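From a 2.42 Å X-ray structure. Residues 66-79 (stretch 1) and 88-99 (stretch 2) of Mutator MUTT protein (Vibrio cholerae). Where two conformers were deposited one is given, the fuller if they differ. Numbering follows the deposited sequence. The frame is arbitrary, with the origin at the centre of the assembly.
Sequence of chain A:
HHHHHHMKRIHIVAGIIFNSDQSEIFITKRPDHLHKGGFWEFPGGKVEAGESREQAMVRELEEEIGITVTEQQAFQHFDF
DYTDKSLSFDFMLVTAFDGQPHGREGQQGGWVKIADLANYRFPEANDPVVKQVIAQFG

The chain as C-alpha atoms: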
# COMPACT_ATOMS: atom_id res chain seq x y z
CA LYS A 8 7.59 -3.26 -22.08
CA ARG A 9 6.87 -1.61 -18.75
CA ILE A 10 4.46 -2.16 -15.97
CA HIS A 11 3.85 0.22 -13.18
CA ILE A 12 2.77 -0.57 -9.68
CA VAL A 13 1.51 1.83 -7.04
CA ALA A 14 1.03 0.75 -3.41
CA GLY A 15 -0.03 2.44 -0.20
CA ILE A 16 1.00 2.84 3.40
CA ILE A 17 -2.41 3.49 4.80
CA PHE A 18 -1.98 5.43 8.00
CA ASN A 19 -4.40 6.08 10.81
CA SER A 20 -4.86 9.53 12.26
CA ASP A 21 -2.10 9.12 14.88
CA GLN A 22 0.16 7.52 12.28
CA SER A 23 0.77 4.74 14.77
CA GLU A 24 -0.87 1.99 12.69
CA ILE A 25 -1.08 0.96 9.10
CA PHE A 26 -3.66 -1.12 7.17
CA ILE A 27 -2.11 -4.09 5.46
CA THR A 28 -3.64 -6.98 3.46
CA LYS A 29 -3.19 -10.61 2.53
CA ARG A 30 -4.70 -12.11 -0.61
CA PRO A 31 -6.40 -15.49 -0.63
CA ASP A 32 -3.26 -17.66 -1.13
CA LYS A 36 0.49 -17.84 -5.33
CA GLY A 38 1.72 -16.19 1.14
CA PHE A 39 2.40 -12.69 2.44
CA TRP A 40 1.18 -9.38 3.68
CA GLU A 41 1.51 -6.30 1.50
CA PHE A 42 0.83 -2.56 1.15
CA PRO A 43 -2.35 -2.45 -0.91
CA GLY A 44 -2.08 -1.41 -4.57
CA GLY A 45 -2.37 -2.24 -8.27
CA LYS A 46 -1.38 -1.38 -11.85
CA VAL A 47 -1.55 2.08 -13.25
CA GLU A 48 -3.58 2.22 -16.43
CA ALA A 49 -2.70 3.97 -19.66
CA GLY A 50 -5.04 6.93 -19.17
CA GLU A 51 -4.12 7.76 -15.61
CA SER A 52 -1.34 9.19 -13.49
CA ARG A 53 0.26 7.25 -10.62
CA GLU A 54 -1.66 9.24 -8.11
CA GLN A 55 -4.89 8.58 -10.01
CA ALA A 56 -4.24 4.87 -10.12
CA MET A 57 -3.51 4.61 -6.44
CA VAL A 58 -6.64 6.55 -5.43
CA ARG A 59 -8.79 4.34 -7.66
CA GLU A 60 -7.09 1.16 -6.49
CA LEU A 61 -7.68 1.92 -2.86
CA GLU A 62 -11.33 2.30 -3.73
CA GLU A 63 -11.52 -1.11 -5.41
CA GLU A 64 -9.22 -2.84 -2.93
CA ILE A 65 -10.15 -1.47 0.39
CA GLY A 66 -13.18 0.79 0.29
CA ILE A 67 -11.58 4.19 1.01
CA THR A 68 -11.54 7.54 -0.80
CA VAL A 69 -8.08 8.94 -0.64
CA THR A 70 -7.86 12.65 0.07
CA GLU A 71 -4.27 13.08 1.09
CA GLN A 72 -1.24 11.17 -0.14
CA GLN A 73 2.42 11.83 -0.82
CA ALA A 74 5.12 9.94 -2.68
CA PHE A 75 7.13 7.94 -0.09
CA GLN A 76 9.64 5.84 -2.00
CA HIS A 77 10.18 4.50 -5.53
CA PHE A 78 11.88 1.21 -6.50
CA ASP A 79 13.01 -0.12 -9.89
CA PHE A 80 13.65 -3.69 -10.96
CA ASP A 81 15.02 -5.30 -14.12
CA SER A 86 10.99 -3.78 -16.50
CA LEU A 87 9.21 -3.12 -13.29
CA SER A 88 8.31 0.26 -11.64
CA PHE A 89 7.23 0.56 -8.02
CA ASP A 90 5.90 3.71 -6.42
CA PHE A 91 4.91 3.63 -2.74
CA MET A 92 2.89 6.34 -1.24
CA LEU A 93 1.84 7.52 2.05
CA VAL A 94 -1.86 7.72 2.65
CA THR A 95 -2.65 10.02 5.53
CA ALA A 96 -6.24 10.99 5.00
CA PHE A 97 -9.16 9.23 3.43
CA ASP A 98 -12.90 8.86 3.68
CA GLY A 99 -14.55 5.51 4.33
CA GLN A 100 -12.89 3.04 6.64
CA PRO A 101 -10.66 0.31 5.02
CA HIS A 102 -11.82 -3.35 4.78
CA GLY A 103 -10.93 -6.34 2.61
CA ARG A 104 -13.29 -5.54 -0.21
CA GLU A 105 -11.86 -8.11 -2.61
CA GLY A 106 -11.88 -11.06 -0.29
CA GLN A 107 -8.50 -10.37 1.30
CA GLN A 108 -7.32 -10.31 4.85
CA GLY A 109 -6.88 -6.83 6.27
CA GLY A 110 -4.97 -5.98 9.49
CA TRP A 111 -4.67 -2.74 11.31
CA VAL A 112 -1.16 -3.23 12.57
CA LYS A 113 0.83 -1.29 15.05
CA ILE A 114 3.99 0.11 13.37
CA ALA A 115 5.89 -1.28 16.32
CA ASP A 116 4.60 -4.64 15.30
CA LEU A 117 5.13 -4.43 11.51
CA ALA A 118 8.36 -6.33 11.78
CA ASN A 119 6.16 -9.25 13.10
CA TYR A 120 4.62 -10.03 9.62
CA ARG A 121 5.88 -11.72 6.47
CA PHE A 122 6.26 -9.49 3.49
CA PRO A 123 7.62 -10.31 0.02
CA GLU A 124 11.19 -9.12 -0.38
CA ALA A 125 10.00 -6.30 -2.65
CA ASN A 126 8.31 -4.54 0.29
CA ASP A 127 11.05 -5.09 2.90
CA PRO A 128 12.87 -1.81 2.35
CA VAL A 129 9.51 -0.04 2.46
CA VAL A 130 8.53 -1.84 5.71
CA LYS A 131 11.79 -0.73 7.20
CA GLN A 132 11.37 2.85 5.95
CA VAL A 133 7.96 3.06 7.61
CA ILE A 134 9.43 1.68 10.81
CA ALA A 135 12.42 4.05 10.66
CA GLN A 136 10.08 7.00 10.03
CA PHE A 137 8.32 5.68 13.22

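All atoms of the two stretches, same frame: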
# COMPACT_ATOMS: atom_id res chain seq x y z
N GLY A 66 -11.92 0.15 0.02
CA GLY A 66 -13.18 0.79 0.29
C GLY A 66 -12.99 2.24 0.66
O GLY A 66 -13.95 2.85 1.02
N ILE A 67 -11.79 2.79 0.58
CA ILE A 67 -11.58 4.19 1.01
C ILE A 67 -11.37 5.18 -0.13
O ILE A 67 -10.98 4.82 -1.23
CB ILE A 67 -10.35 4.32 1.94
CG1 ILE A 67 -9.04 4.26 1.14
CG2 ILE A 67 -10.42 3.23 2.96
CD1 ILE A 67 -7.83 3.98 2.00
N THR A 68 -11.71 6.43 0.14
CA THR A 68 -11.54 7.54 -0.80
C THR A 68 -10.40 8.35 -0.32
O THR A 68 -10.52 9.05 0.70
CB THR A 68 -12.75 8.42 -0.90
OG1 THR A 68 -13.92 7.63 -1.07
CG2 THR A 68 -12.63 9.36 -2.11
N VAL A 69 -9.30 8.27 -1.04
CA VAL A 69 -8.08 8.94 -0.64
C VAL A 69 -8.21 10.44 -0.85
O VAL A 69 -8.70 10.91 -1.87
CB VAL A 69 -6.87 8.39 -1.40
CG1 VAL A 69 -5.60 9.09 -0.99
CG2 VAL A 69 -6.68 7.02 -1.06
N THR A 70 -7.77 11.20 0.14
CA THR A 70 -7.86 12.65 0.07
C THR A 70 -6.48 13.27 0.28
O THR A 70 -6.23 14.41 -0.07
CB THR A 70 -8.85 13.19 1.14
OG1 THR A 70 -10.19 12.81 0.81
N GLU A 71 -5.58 12.55 0.90
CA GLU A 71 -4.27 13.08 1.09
C GLU A 71 -3.27 11.96 0.94
O GLU A 71 -3.40 10.92 1.62
CB GLU A 71 -4.15 13.76 2.45
CG GLU A 71 -2.81 14.49 2.63
CD GLU A 71 -2.68 15.24 3.93
OE1 GLU A 71 -2.41 14.57 4.95
OE2 GLU A 71 -2.83 16.48 3.94
N GLN A 72 -2.29 12.15 0.04
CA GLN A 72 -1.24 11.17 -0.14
C GLN A 72 0.00 11.86 -0.64
O GLN A 72 -0.08 12.95 -1.13
CB GLN A 72 -1.68 10.06 -1.10
CG GLN A 72 -1.55 10.40 -2.53
CD GLN A 72 -2.29 11.64 -2.89
N GLN A 73 1.16 11.21 -0.52
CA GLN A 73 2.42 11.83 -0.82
C GLN A 73 3.36 10.76 -1.24
O GLN A 73 3.36 9.72 -0.61
CB GLN A 73 2.96 12.57 0.42
CG GLN A 73 4.36 13.13 0.25
CD GLN A 73 4.91 13.76 1.52
OE1 GLN A 73 4.33 13.58 2.60
NE2 GLN A 73 6.04 14.49 1.41
N ALA A 74 4.16 10.96 -2.28
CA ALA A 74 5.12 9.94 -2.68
C ALA A 74 6.06 9.64 -1.51
O ALA A 74 6.47 10.56 -0.87
CB ALA A 74 5.91 10.37 -3.90
N PHE A 75 6.35 8.38 -1.24
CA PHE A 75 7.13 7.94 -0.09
C PHE A 75 8.46 7.32 -0.50
O PHE A 75 9.45 7.53 0.13
CB PHE A 75 6.30 6.94 0.75
CG PHE A 75 6.99 6.41 2.02
CD1 PHE A 75 7.38 7.27 3.05
CD2 PHE A 75 7.19 5.06 2.20
CE1 PHE A 75 7.99 6.80 4.24
CE2 PHE A 75 7.82 4.58 3.39
CZ PHE A 75 8.23 5.47 4.41
N GLN A 76 8.46 6.55 -1.56
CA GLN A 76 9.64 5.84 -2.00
C GLN A 76 9.35 5.13 -3.33
O GLN A 76 8.27 4.57 -3.51
CB GLN A 76 10.05 4.82 -0.94
CG GLN A 76 11.17 3.89 -1.37
CD GLN A 76 12.41 4.63 -1.74
OE1 GLN A 76 12.82 4.63 -2.88
NE2 GLN A 76 13.00 5.31 -0.77
N HIS A 77 10.33 5.13 -4.23
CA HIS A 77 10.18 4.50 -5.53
C HIS A 77 11.26 3.45 -5.64
O HIS A 77 12.32 3.62 -5.07
CB HIS A 77 10.22 5.53 -6.68
CG HIS A 77 11.41 6.44 -6.65
N PHE A 78 10.96 2.34 -6.34
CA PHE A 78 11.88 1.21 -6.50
C PHE A 78 11.81 0.64 -7.89
O PHE A 78 10.71 0.39 -8.38
CB PHE A 78 11.55 0.08 -5.54
CG PHE A 78 12.11 0.25 -4.18
CD1 PHE A 78 13.40 0.70 -3.98
CD2 PHE A 78 11.36 -0.08 -3.09
CE1 PHE A 78 13.90 0.83 -2.68
N ASP A 79 12.96 0.39 -8.51
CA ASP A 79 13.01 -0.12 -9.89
C ASP A 79 13.56 -1.51 -9.90
O ASP A 79 14.48 -1.79 -9.15
CB ASP A 79 13.88 0.75 -10.78
CG ASP A 79 13.15 1.98 -11.29
N SER A 88 8.23 -1.04 -12.36
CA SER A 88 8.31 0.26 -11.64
C SER A 88 7.38 0.33 -10.47
O SER A 88 6.18 0.23 -10.64
CB SER A 88 7.98 1.44 -12.56
OG SER A 88 9.05 1.70 -13.49
N PHE A 89 7.95 0.56 -9.30
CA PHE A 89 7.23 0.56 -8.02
C PHE A 89 7.22 1.90 -7.30
O PHE A 89 8.26 2.40 -6.88
CB PHE A 89 7.86 -0.44 -7.07
CG PHE A 89 7.46 -1.86 -7.32
CD1 PHE A 89 6.23 -2.32 -6.91
CD2 PHE A 89 8.33 -2.73 -7.92
CE1 PHE A 89 5.86 -3.62 -7.13
CE2 PHE A 89 7.98 -4.05 -8.13
CZ PHE A 89 6.76 -4.50 -7.74
N ASP A 90 6.03 2.46 -7.14
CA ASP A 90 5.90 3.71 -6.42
C ASP A 90 5.04 3.48 -5.15
O ASP A 90 3.90 3.05 -5.22
CB ASP A 90 5.30 4.79 -7.33
CG ASP A 90 6.33 5.39 -8.27
OD1 ASP A 90 7.48 5.60 -7.87
OD2 ASP A 90 5.98 5.69 -9.43
N PHE A 91 5.61 3.77 -3.99
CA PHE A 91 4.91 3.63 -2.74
C PHE A 91 4.55 4.99 -2.26
O PHE A 91 5.34 5.90 -2.35
CB PHE A 91 5.75 2.91 -1.71
CG PHE A 91 5.94 1.50 -2.03
CD1 PHE A 91 6.94 1.11 -2.88
CD2 PHE A 91 5.07 0.55 -1.56
CE1 PHE A 91 7.09 -0.21 -3.22
CE2 PHE A 91 5.22 -0.80 -1.92
CZ PHE A 91 6.22 -1.16 -2.75
N MET A 92 3.31 5.13 -1.83
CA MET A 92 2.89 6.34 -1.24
C MET A 92 2.37 6.05 0.14
O MET A 92 1.93 4.97 0.54
CB MET A 92 1.78 7.08 -2.06
CG MET A 92 1.68 6.72 -3.56
SD MET A 92 2.26 7.96 -4.72
CE MET A 92 2.26 6.80 -6.03
N LEU A 93 2.45 7.16 0.80
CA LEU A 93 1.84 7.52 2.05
C LEU A 93 0.42 7.91 1.90
O LEU A 93 0.14 8.84 1.15
CB LEU A 93 2.61 8.75 2.53
CG LEU A 93 2.91 8.66 3.94
CD1 LEU A 93 3.77 7.44 4.20
N VAL A 94 -0.47 7.29 2.64
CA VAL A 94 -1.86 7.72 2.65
C VAL A 94 -2.26 8.06 4.09
O VAL A 94 -2.33 7.21 4.98
CB VAL A 94 -2.78 6.63 2.02
CG1 VAL A 94 -4.22 6.96 2.20
CG2 VAL A 94 -2.50 6.56 0.53
N THR A 95 -2.55 9.34 4.25
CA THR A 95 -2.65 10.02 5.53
C THR A 95 -4.07 10.47 5.84
O THR A 95 -4.47 10.55 7.02
CB THR A 95 -1.68 11.24 5.55
OG1 THR A 95 -1.89 12.06 4.39
CG2 THR A 95 -0.20 10.73 5.50
N ALA A 96 -4.86 10.68 4.81
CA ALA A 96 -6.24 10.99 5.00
C ALA A 96 -7.08 10.36 3.94
O ALA A 96 -6.74 10.39 2.74
CB ALA A 96 -6.46 12.50 5.01
N PHE A 97 -8.21 9.80 4.37
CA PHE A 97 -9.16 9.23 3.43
C PHE A 97 -10.54 9.29 4.06
O PHE A 97 -10.68 9.56 5.24
CB PHE A 97 -8.80 7.78 3.08
CG PHE A 97 -8.35 7.00 4.27
CD1 PHE A 97 -7.00 7.04 4.68
CD2 PHE A 97 -9.24 6.27 5.03
CE1 PHE A 97 -6.57 6.37 5.78
CE2 PHE A 97 -8.80 5.59 6.15
CZ PHE A 97 -7.48 5.66 6.52
N ASP A 98 -11.54 9.05 3.22
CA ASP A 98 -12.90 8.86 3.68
C ASP A 98 -13.15 7.35 3.67
O ASP A 98 -12.43 6.62 2.99
CB ASP A 98 -13.89 9.60 2.75
CG ASP A 98 -13.75 11.14 2.80
OD1 ASP A 98 -13.35 11.69 3.86
OD2 ASP A 98 -14.05 11.80 1.78
N GLY A 99 -14.11 6.88 4.45
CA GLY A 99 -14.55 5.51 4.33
C GLY A 99 -13.64 4.93 5.37
O GLY A 99 -12.70 5.57 5.79

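Strands 68-79 and 88-98 run antiparallel, their N-to-C directions 142° apart, and the two stretches that contain them bury 1080 Å², both sides summed. The frame is a backbone ladder. At one end Thr68 N donates to Asp98 O (2.9 Å, 161° at the hydrogen) and Asp98 N to Thr68 O (2.7 Å); at the other, Phe78 N donates to Phe89 O (2.8 Å) and Phe89 N to Phe78 O (2.9 Å).

Between these ends the register slips by one residue at three steps: Val69 to Glu71, Glu71 to Gln72, and Ala74 to Gln76. In two of them one carbonyl serves two amides. Ala96 O accepts from Thr70 N at 2.9 Å and from Glu71 N at 3.1 Å, while Phe91 O accepts from Phe75 N at 2.9 Å and from Gln76 N at 3.3 Å. Thr70 and Phe75 both have psi values turned negative (-22° and -40°), as does Thr95 (-26°), the residue of stretch 2 left unpaired at the middle slip. There Thr95 N reaches Glu71 O at 3.2 Å and Thr95 OG1 donates to Glu71 OE1 at 2.6 Å. The p rotamer of Thr95 and the extended t, t start of Glu71 bring these polar ends together, so a short hydroxyl and a long carboxylate suit the site.

The bulge at Phe75 points its CA-to-CB bond toward stretch 2, although the end of the side chain leads away. Its CB lies 4.0 Å from Met92 CA, and Leu93 CD1 sits 4.2 Å from the centroid of its ring, 28° off the normal, an off-centre CH-pi contact. Near the other end, Ile67 CD1 is the bump that covers a flat surface: it lies 4.1 Å from the centroid of the Phe97 ring and 23° off the normal, over the face. The t chi2 of Ile67 extends CD1 to that position.

Val69 and Val94 share a face of the sheet, with CG1 to CG1 at 4.1 Å; Gln72 CB packs beside Val94 CG2 at 3.9 Å. On the other face, Phe78 and Phe89 are paired with CB to CB at 4.0 Å before their ends lead away, and Phe78 CD2 comes within 4.3 Å of CE1 on the buried Phe91 ring.

Gly99 closes the contact. Its phi of 93° favours glycine, and an ideal CB on Gly99 CA would lie 2.8 Å from Gly66 O, a clash, so the absent side chain leaves room for that carbonyl.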